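Local coordinates for periplasmic protein TorT (PDB 3O1I) that probably senses trimethylamine N-oxide in the periplasm as a type I binding protein and passes the signal to the sensor kinase TorS, at residues T88-T93 with T105-E110; I139-G144 with I167-S172. All coordinates share one frame; numbering follows the deposited sequence.

Contact 1 of 2, residues T88-T93 with T105-E110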
ATOM      1  N   THR D  88     -10.716 -38.289  11.710  1.00 93.34           N
ATOM      2  CA  THR D  88      -9.747 -37.637  12.565  1.00 92.38           C
ATOM      3  C   THR D  88     -10.377 -37.074  13.832  1.00 91.45           C
ATOM      4  O   THR D  88     -11.420 -36.416  13.787  1.00 89.67           O
ATOM      5  CB  THR D  88      -9.029 -36.512  11.821  1.00 92.60           C
ATOM      6  OG1 THR D  88      -8.614 -36.984  10.534  1.00 93.24           O
ATOM      7  CG2 THR D  88      -7.800 -36.066  12.602  1.00 93.30           C
ATOM      8  N   PRO D  89      -9.757 -37.362  14.989  1.00 91.29           N
ATOM      9  CA  PRO D  89     -10.210 -36.902  16.302  1.00 90.55           C
ATOM     10  C   PRO D  89      -9.685 -35.492  16.508  1.00 90.16           C
ATOM     11  O   PRO D  89      -8.479 -35.250  16.393  1.00 89.26           O
ATOM     12  CB  PRO D  89      -9.560 -37.899  17.249  1.00 91.73           C
ATOM     13  CG  PRO D  89      -8.242 -38.156  16.580  1.00 91.92           C
ATOM     14  CD  PRO D  89      -8.644 -38.322  15.130  1.00 91.36           C
ATOM     15  N   VAL D  90     -10.588 -34.563  16.801  1.00 89.72           N
ATOM     16  CA  VAL D  90     -10.198 -33.176  17.003  1.00 88.71           C
ATOM     17  C   VAL D  90     -10.074 -32.829  18.481  1.00 88.12           C
ATOM     18  O   VAL D  90     -10.769 -33.390  19.328  1.00 87.34           O
ATOM     19  CB  VAL D  90     -11.211 -32.204  16.350  1.00 88.28           C
ATOM     20  CG1 VAL D  90     -11.409 -32.561  14.890  1.00 87.55           C
ATOM     21  CG2 VAL D  90     -12.531 -32.252  17.088  1.00 88.83           C
ATOM     22  N   PHE D  91      -9.167 -31.905  18.773  1.00 87.61           N
ATOM     23  CA  PHE D  91      -8.928 -31.440  20.132  1.00 87.16           C
ATOM     24  C   PHE D  91      -9.022 -29.913  20.138  1.00 86.13           C
ATOM     25  O   PHE D  91      -8.159 -29.243  19.565  1.00 86.46           O
ATOM     26  CB  PHE D  91      -7.525 -31.849  20.617  1.00 88.04           C
ATOM     27  CG  PHE D  91      -7.401 -33.297  21.000  1.00 88.67           C
ATOM     28  CD1 PHE D  91      -7.181 -34.276  20.037  1.00 88.61           C
ATOM     29  CD2 PHE D  91      -7.504 -33.683  22.336  1.00 88.75           C
ATOM     30  CE1 PHE D  91      -7.066 -35.617  20.397  1.00 88.10           C
ATOM     31  CE2 PHE D  91      -7.393 -35.019  22.703  1.00 88.70           C
ATOM     32  CZ  PHE D  91      -7.173 -35.987  21.731  1.00 88.43           C
ATOM     33  N   ALA D  92     -10.062 -29.364  20.767  1.00 83.87           N
ATOM     34  CA  ALA D  92     -10.214 -27.912  20.842  1.00 81.79           C
ATOM     35  C   ALA D  92      -9.034 -27.377  21.660  1.00 80.83           C
ATOM     36  O   ALA D  92      -8.747 -27.890  22.737  1.00 80.63           O
ATOM     37  CB  ALA D  92     -11.542 -27.549  21.504  1.00 79.70           C
ATOM     38  N   THR D  93      -8.350 -26.352  21.149  1.00 79.92           N
ATOM     39  CA  THR D  93      -7.187 -25.797  21.837  1.00 78.92           C
ATOM     40  C   THR D  93      -7.441 -24.590  22.714  1.00 77.09           C
ATOM     41  O   THR D  93      -6.909 -24.523  23.821  1.00 79.03           O
ATOM     42  CB  THR D  93      -6.082 -25.369  20.865  1.00 80.96           C
ATOM     43  OG1 THR D  93      -5.944 -26.349  19.834  1.00 84.25           O
ATOM     44  CG2 THR D  93      -4.748 -25.220  21.615  1.00 80.55           C
ATOM     45  N   THR D 105     -18.966 -36.499  17.542  1.00 91.05           N
ATOM     46  CA  THR D 105     -18.361 -37.824  17.572  1.00 91.14           C
ATOM     47  C   THR D 105     -16.861 -37.786  17.285  1.00 90.95           C
ATOM     48  O   THR D 105     -16.169 -38.803  17.390  1.00 90.25           O
ATOM     49  CB  THR D 105     -19.033 -38.724  16.531  1.00 91.32           C
ATOM     50  OG1 THR D 105     -20.456 -38.575  16.627  1.00 90.55           O
ATOM     51  CG2 THR D 105     -18.658 -40.181  16.763  1.00 91.57           C
ATOM     52  N   LEU D 106     -16.367 -36.607  16.929  1.00 90.72           N
ATOM     53  CA  LEU D 106     -14.963 -36.432  16.595  1.00 90.47           C
ATOM     54  C   LEU D 106     -14.137 -35.886  17.755  1.00 90.55           C
ATOM     55  O   LEU D 106     -12.982 -36.278  17.950  1.00 89.85           O
ATOM     56  CB  LEU D 106     -14.860 -35.493  15.392  1.00 90.54           C
ATOM     57  CG  LEU D 106     -15.666 -35.944  14.170  1.00 90.40           C
ATOM     58  CD1 LEU D 106     -15.998 -34.746  13.305  1.00 90.46           C
ATOM     59  CD2 LEU D 106     -14.886 -36.993  13.390  1.00 90.05           C
ATOM     60  N   LEU D 107     -14.736 -34.979  18.520  1.00 90.83           N
ATOM     61  CA  LEU D 107     -14.063 -34.359  19.653  1.00 90.89           C
ATOM     62  C   LEU D 107     -13.743 -35.402  20.712  1.00 91.37           C
ATOM     63  O   LEU D 107     -14.635 -36.074  21.224  1.00 91.95           O
ATOM     64  CB  LEU D 107     -14.948 -33.251  20.232  1.00 90.50           C
ATOM     65  CG  LEU D 107     -14.416 -32.408  21.395  1.00 90.73           C
ATOM     66  CD1 LEU D 107     -12.972 -31.998  21.144  1.00 90.07           C
ATOM     67  CD2 LEU D 107     -15.317 -31.189  21.567  1.00 90.35           C
ATOM     68  N   LYS D 108     -12.462 -35.534  21.035  1.00 91.70           N
ATOM     69  CA  LYS D 108     -12.023 -36.513  22.020  1.00 92.38           C
ATOM     70  C   LYS D 108     -11.506 -35.846  23.290  1.00 92.80           C
ATOM     71  O   LYS D 108     -11.474 -36.458  24.362  1.00 92.17           O
ATOM     72  CB  LYS D 108     -10.924 -37.394  21.415  1.00 93.54           C
ATOM     73  CG  LYS D 108     -11.287 -38.025  20.069  1.00 93.57           C
ATOM     74  CD  LYS D 108     -12.570 -38.853  20.145  1.00 92.34           C
ATOM     75  CE  LYS D 108     -12.987 -39.367  18.773  1.00 91.48           C
ATOM     76  NZ  LYS D 108     -14.356 -39.956  18.781  1.00 90.44           N
ATOM     77  N   GLY D 109     -11.102 -34.588  23.152  1.00 93.57           N
ATOM     78  CA  GLY D 109     -10.586 -33.821  24.275  1.00 93.24           C
ATOM     79  C   GLY D 109     -10.579 -32.335  23.946  1.00 92.13           C
ATOM     80  O   GLY D 109     -10.455 -31.959  22.779  1.00 92.89           O
ATOM     81  N   GLU D 110     -10.715 -31.484  24.961  1.00 89.68           N
ATOM     82  CA  GLU D 110     -10.729 -30.045  24.729  1.00 85.90           C
ATOM     83  C   GLU D 110     -10.289 -29.222  25.923  1.00 83.21           C
ATOM     84  O   GLU D 110     -10.808 -29.390  27.022  1.00 82.85           O
ATOM     85  CB  GLU D 110     -12.126 -29.591  24.294  1.00 85.27           C
ATOM     86  CG  GLU D 110     -13.260 -30.287  25.002  1.00 85.43           C
ATOM     87  CD  GLU D 110     -14.517 -29.453  25.017  1.00 86.61           C
ATOM     88  OE1 GLU D 110     -14.584 -28.511  25.830  1.00 87.57           O
ATOM     89  OE2 GLU D 110     -15.434 -29.724  24.214  1.00 87.48           O
TER

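Contact 2 of 2, residues I139-G144 with I167-S172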
ATOM      1  N   ILE D 139     -15.519   3.893  36.797  1.00 74.11           N
ATOM      2  CA  ILE D 139     -14.631   3.087  35.972  1.00 72.76           C
ATOM      3  C   ILE D 139     -15.071   3.070  34.498  1.00 70.08           C
ATOM      4  O   ILE D 139     -16.248   3.284  34.184  1.00 68.28           O
ATOM      5  CB  ILE D 139     -14.575   1.638  36.539  1.00 74.17           C
ATOM      6  CG1 ILE D 139     -13.449   0.851  35.871  1.00 75.54           C
ATOM      7  CG2 ILE D 139     -15.928   0.941  36.334  1.00 75.00           C
ATOM      8  CD1 ILE D 139     -13.407  -0.615  36.259  1.00 76.72           C
ATOM      9  N   ALA D 140     -14.121   2.815  33.602  1.00 67.16           N
ATOM     10  CA  ALA D 140     -14.401   2.774  32.166  1.00 65.61           C
ATOM     11  C   ALA D 140     -14.090   1.411  31.561  1.00 63.57           C
ATOM     12  O   ALA D 140     -12.976   0.920  31.697  1.00 63.43           O
ATOM     13  CB  ALA D 140     -13.590   3.848  31.451  1.00 65.10           C
ATOM     14  N   LEU D 141     -15.065   0.823  30.870  1.00 62.03           N
ATOM     15  CA  LEU D 141     -14.903  -0.498  30.255  1.00 61.15           C
ATOM     16  C   LEU D 141     -14.510  -0.519  28.782  1.00 59.27           C
ATOM     17  O   LEU D 141     -15.288  -0.128  27.935  1.00 58.29           O
ATOM     18  CB  LEU D 141     -16.193  -1.317  30.423  1.00 61.62           C
ATOM     19  CG  LEU D 141     -16.387  -2.091  31.733  1.00 61.16           C
ATOM     20  CD1 LEU D 141     -17.815  -2.629  31.829  1.00 60.48           C
ATOM     21  CD2 LEU D 141     -15.380  -3.228  31.782  1.00 59.19           C
ATOM     22  N   LEU D 142     -13.303  -0.989  28.484  1.00 59.10           N
ATOM     23  CA  LEU D 142     -12.838  -1.087  27.101  1.00 60.72           C
ATOM     24  C   LEU D 142     -12.429  -2.533  26.829  1.00 62.23           C
ATOM     25  O   LEU D 142     -11.257  -2.844  26.623  1.00 62.35           O
ATOM     26  CB  LEU D 142     -11.649  -0.156  26.853  1.00 58.46           C
ATOM     27  CG  LEU D 142     -11.846   1.331  27.172  1.00 57.65           C
ATOM     28  CD1 LEU D 142     -10.614   2.088  26.710  1.00 55.60           C
ATOM     29  CD2 LEU D 142     -13.093   1.873  26.497  1.00 54.75           C
ATOM     30  N   LEU D 143     -13.425  -3.409  26.816  1.00 64.63           N
ATOM     31  CA  LEU D 143     -13.226  -4.835  26.618  1.00 67.95           C
ATOM     32  C   LEU D 143     -12.804  -5.262  25.222  1.00 71.29           C
ATOM     33  O   LEU D 143     -11.767  -5.901  25.056  1.00 71.25           O
ATOM     34  CB  LEU D 143     -14.498  -5.570  27.032  1.00 66.80           C
ATOM     35  CG  LEU D 143     -14.874  -5.239  28.481  1.00 65.38           C
ATOM     36  CD1 LEU D 143     -16.189  -5.916  28.858  1.00 64.46           C
ATOM     37  CD2 LEU D 143     -13.731  -5.668  29.398  1.00 63.01           C
ATOM     38  N   GLY D 144     -13.602  -4.919  24.218  1.00 75.13           N
ATOM     39  CA  GLY D 144     -13.254  -5.296  22.861  1.00 79.54           C
ATOM     40  C   GLY D 144     -14.443  -5.240  21.927  1.00 83.18           C
ATOM     41  O   GLY D 144     -15.351  -4.433  22.138  1.00 84.24           O
ATOM     42  N   ILE D 167     -18.305   0.627  43.133  1.00 84.45           N
ATOM     43  CA  ILE D 167     -17.664   0.805  41.843  1.00 81.53           C
ATOM     44  C   ILE D 167     -18.760   1.034  40.811  1.00 81.42           C
ATOM     45  O   ILE D 167     -19.634   0.186  40.633  1.00 81.61           O
ATOM     46  CB  ILE D 167     -16.832  -0.439  41.479  1.00 79.01           C
ATOM     47  CG1 ILE D 167     -15.555  -0.443  42.316  1.00 76.29           C
ATOM     48  CG2 ILE D 167     -16.523  -0.459  39.992  1.00 77.95           C
ATOM     49  CD1 ILE D 167     -14.712  -1.649  42.127  1.00 74.96           C
ATOM     50  N   HIS D 168     -18.719   2.192  40.156  1.00 80.22           N
ATOM     51  CA  HIS D 168     -19.707   2.549  39.143  1.00 79.14           C
ATOM     52  C   HIS D 168     -19.060   2.503  37.764  1.00 79.08           C
ATOM     53  O   HIS D 168     -17.871   2.792  37.619  1.00 78.38           O
ATOM     54  CB  HIS D 168     -20.238   3.965  39.399  1.00 78.81           C
ATOM     55  CG  HIS D 168     -21.367   4.364  38.499  1.00 78.47           C
ATOM     56  ND1 HIS D 168     -22.654   3.906  38.679  1.00 79.60           N
ATOM     57  CD2 HIS D 168     -21.402   5.164  37.405  1.00 78.27           C
ATOM     58  CE1 HIS D 168     -23.434   4.408  37.738  1.00 78.61           C
ATOM     59  NE2 HIS D 168     -22.698   5.173  36.951  1.00 78.60           N
ATOM     60  N   ILE D 169     -19.842   2.128  36.756  1.00 79.00           N
ATOM     61  CA  ILE D 169     -19.342   2.086  35.387  1.00 78.10           C
ATOM     62  C   ILE D 169     -19.847   3.356  34.700  1.00 78.45           C
ATOM     63  O   ILE D 169     -21.059   3.562  34.573  1.00 77.70           O
ATOM     64  CB  ILE D 169     -19.863   0.851  34.619  1.00 76.61           C
ATOM     65  CG1 ILE D 169     -19.560  -0.426  35.404  1.00 76.56           C
ATOM     66  CG2 ILE D 169     -19.183   0.757  33.264  1.00 75.81           C
ATOM     67  CD1 ILE D 169     -20.018  -1.696  34.704  1.00 75.45           C
ATOM     68  N   VAL D 170     -18.922   4.221  34.290  1.00 78.53           N
ATOM     69  CA  VAL D 170     -19.300   5.461  33.622  1.00 78.33           C
ATOM     70  C   VAL D 170     -19.918   5.083  32.292  1.00 78.14           C
ATOM     71  O   VAL D 170     -20.944   5.630  31.891  1.00 78.37           O
ATOM     72  CB  VAL D 170     -18.080   6.361  33.371  1.00 78.14           C
ATOM     73  CG1 VAL D 170     -18.495   7.603  32.602  1.00 77.38           C
ATOM     74  CG2 VAL D 170     -17.455   6.753  34.693  1.00 78.72           C
ATOM     75  N   ASP D 171     -19.279   4.138  31.613  1.00 77.96           N
ATOM     76  CA  ASP D 171     -19.764   3.652  30.336  1.00 78.10           C
ATOM     77  C   ASP D 171     -18.848   2.555  29.812  1.00 76.62           C
ATOM     78  O   ASP D 171     -17.899   2.139  30.481  1.00 75.40           O
ATOM     79  CB  ASP D 171     -19.852   4.794  29.314  1.00 81.31           C
ATOM     80  CG  ASP D 171     -21.091   4.685  28.419  1.00 83.84           C
ATOM     81  OD1 ASP D 171     -21.188   5.450  27.436  1.00 84.66           O
ATOM     82  OD2 ASP D 171     -21.975   3.839  28.704  1.00 83.31           O
ATOM     83  N   SER D 172     -19.145   2.090  28.607  1.00 75.43           N
ATOM     84  CA  SER D 172     -18.366   1.035  27.987  1.00 74.91           C
ATOM     85  C   SER D 172     -18.242   1.296  26.488  1.00 74.07           C
ATOM     86  O   SER D 172     -19.224   1.632  25.832  1.00 74.50           O
ATOM     87  CB  SER D 172     -19.045  -0.313  28.231  1.00 74.99           C
ATOM     88  OG  SER D 172     -18.237  -1.384  27.774  1.00 76.76           O
TER

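Contact 1 of 2, residues T88-T93 with T105-E110
The Phe91 ring meets residues 108 and 109 along its CD2–CE2–CZ side: CD2 lies 3.4 Å from Gly109 O, and CZ comes 4.0 Å from Lys108 CB. The contact joins the last two strands of the five-stranded parallel sheet in the N-terminal lobe of a type I periplasmic binding protein, with 107-110 outermost. The Phe91 and Lys108 side chains cross at about a right angle. Other neighbours of the ring are Ile68 of strand 66-69 and Gln259 and Ala260 of helix 249-263, which place it between sheet and helix. The second ring, that of Pro89, lies with CB against the aliphatic chain of Lys108, whose CE is 4.0 Å from Pro89 CB. Pairing is parallel but irregular: the strand axes differ by 26°, and the nearest CA pairs step from Val90–Leu107 to Phe91–Gly109, skipping Lys108. Two backbone bonds carry it, Val90 N to Leu106 O and Lys108 N to Val90 O, both 3.2 Å; a third, Ala92 N to Gly109 O, is weak. On the sheet face away from Phe91, Val90 CG2 lies 4.1 Å from Leu107 CD1, and the CB atoms of Ala92 and Glu110 approach to 3.5 Å. Leu81 and Leu97 also pack on Val90, extending this apolar patch into the loops. In Lys108, chi2 (-56°) bends the chain at CD, and the extended remainder ends within its own segment, where NZ donates to Thr105 O at 2.6 Å, tilted 33° from that carbonyl's plane.

Contact 2 of 2, residues I139-G144 with I167-S172
Ile139, Leu141 and Ser172 have the most surface buried here, and they share one sheet face with Ile169. Ile139 touches through its CG2 branch, which sits between its own backbone N and carbonyl carbon and meets Ile167 CG2 and Ile169 CG1, each at 4.0 Å. Leu141 reaches Ile169 at the branch ends, CD1 to CD1 at 3.7 Å, the two side chains crossing obliquely. Phe158 and Tyr159 of helix 152-163 pack on Ile139 and Ile169 respectively, as expected for a beta-alpha-beta unit whose helix covers this face. Beside Leu141, Ser172 places OG anti to its own N (chi1 -173°), 3.3 Å from Leu141 CB.

The strands pair in the parallel sense, although their axes diverge by 45°, with bonds Ile139 N to His168 O (2.7 Å), Val170 N to Ile139 O (2.8 Å) and Leu141 N to Asp171 O (3.1 Å). Between the last two, 167-172 advances one residue more than a regular parallel pair would, a beta bulge at Val170 and Asp171, where Val170 has helix-like backbone angles. This shift brings Ser172 opposite Leu141.

Ser172 OG donates to Leu141 O at 3.2 Å from above the carbonyl plane, 45° out of it. Aliphatic packing is not directional, so the register rests on the backbone bonds, and the serine hydroxyl adds one more where the bulge has shifted the ladder.

Overall arrangement
From the N terminus the chain lays down strands 7-12, 37-42 and 66-69 before reaching contact 1, which closes the short loop of residues 94-104 without an intervening helix and forms one edge of the first sheet. After helix 116-127 the chain enters the second lobe, where contact 2 closes the unit containing helix 152-163 and pairs an outer strand of the second sheet with its neighbour. The two closures follow in series and neither nest nor cross. The centres of contact 1 and contact 2 are about 37 Å apart, on opposite sides of the chain's centre. Their nearest atoms are about 19 Å apart. Later, helix 249-263 returns to pack against contact 1.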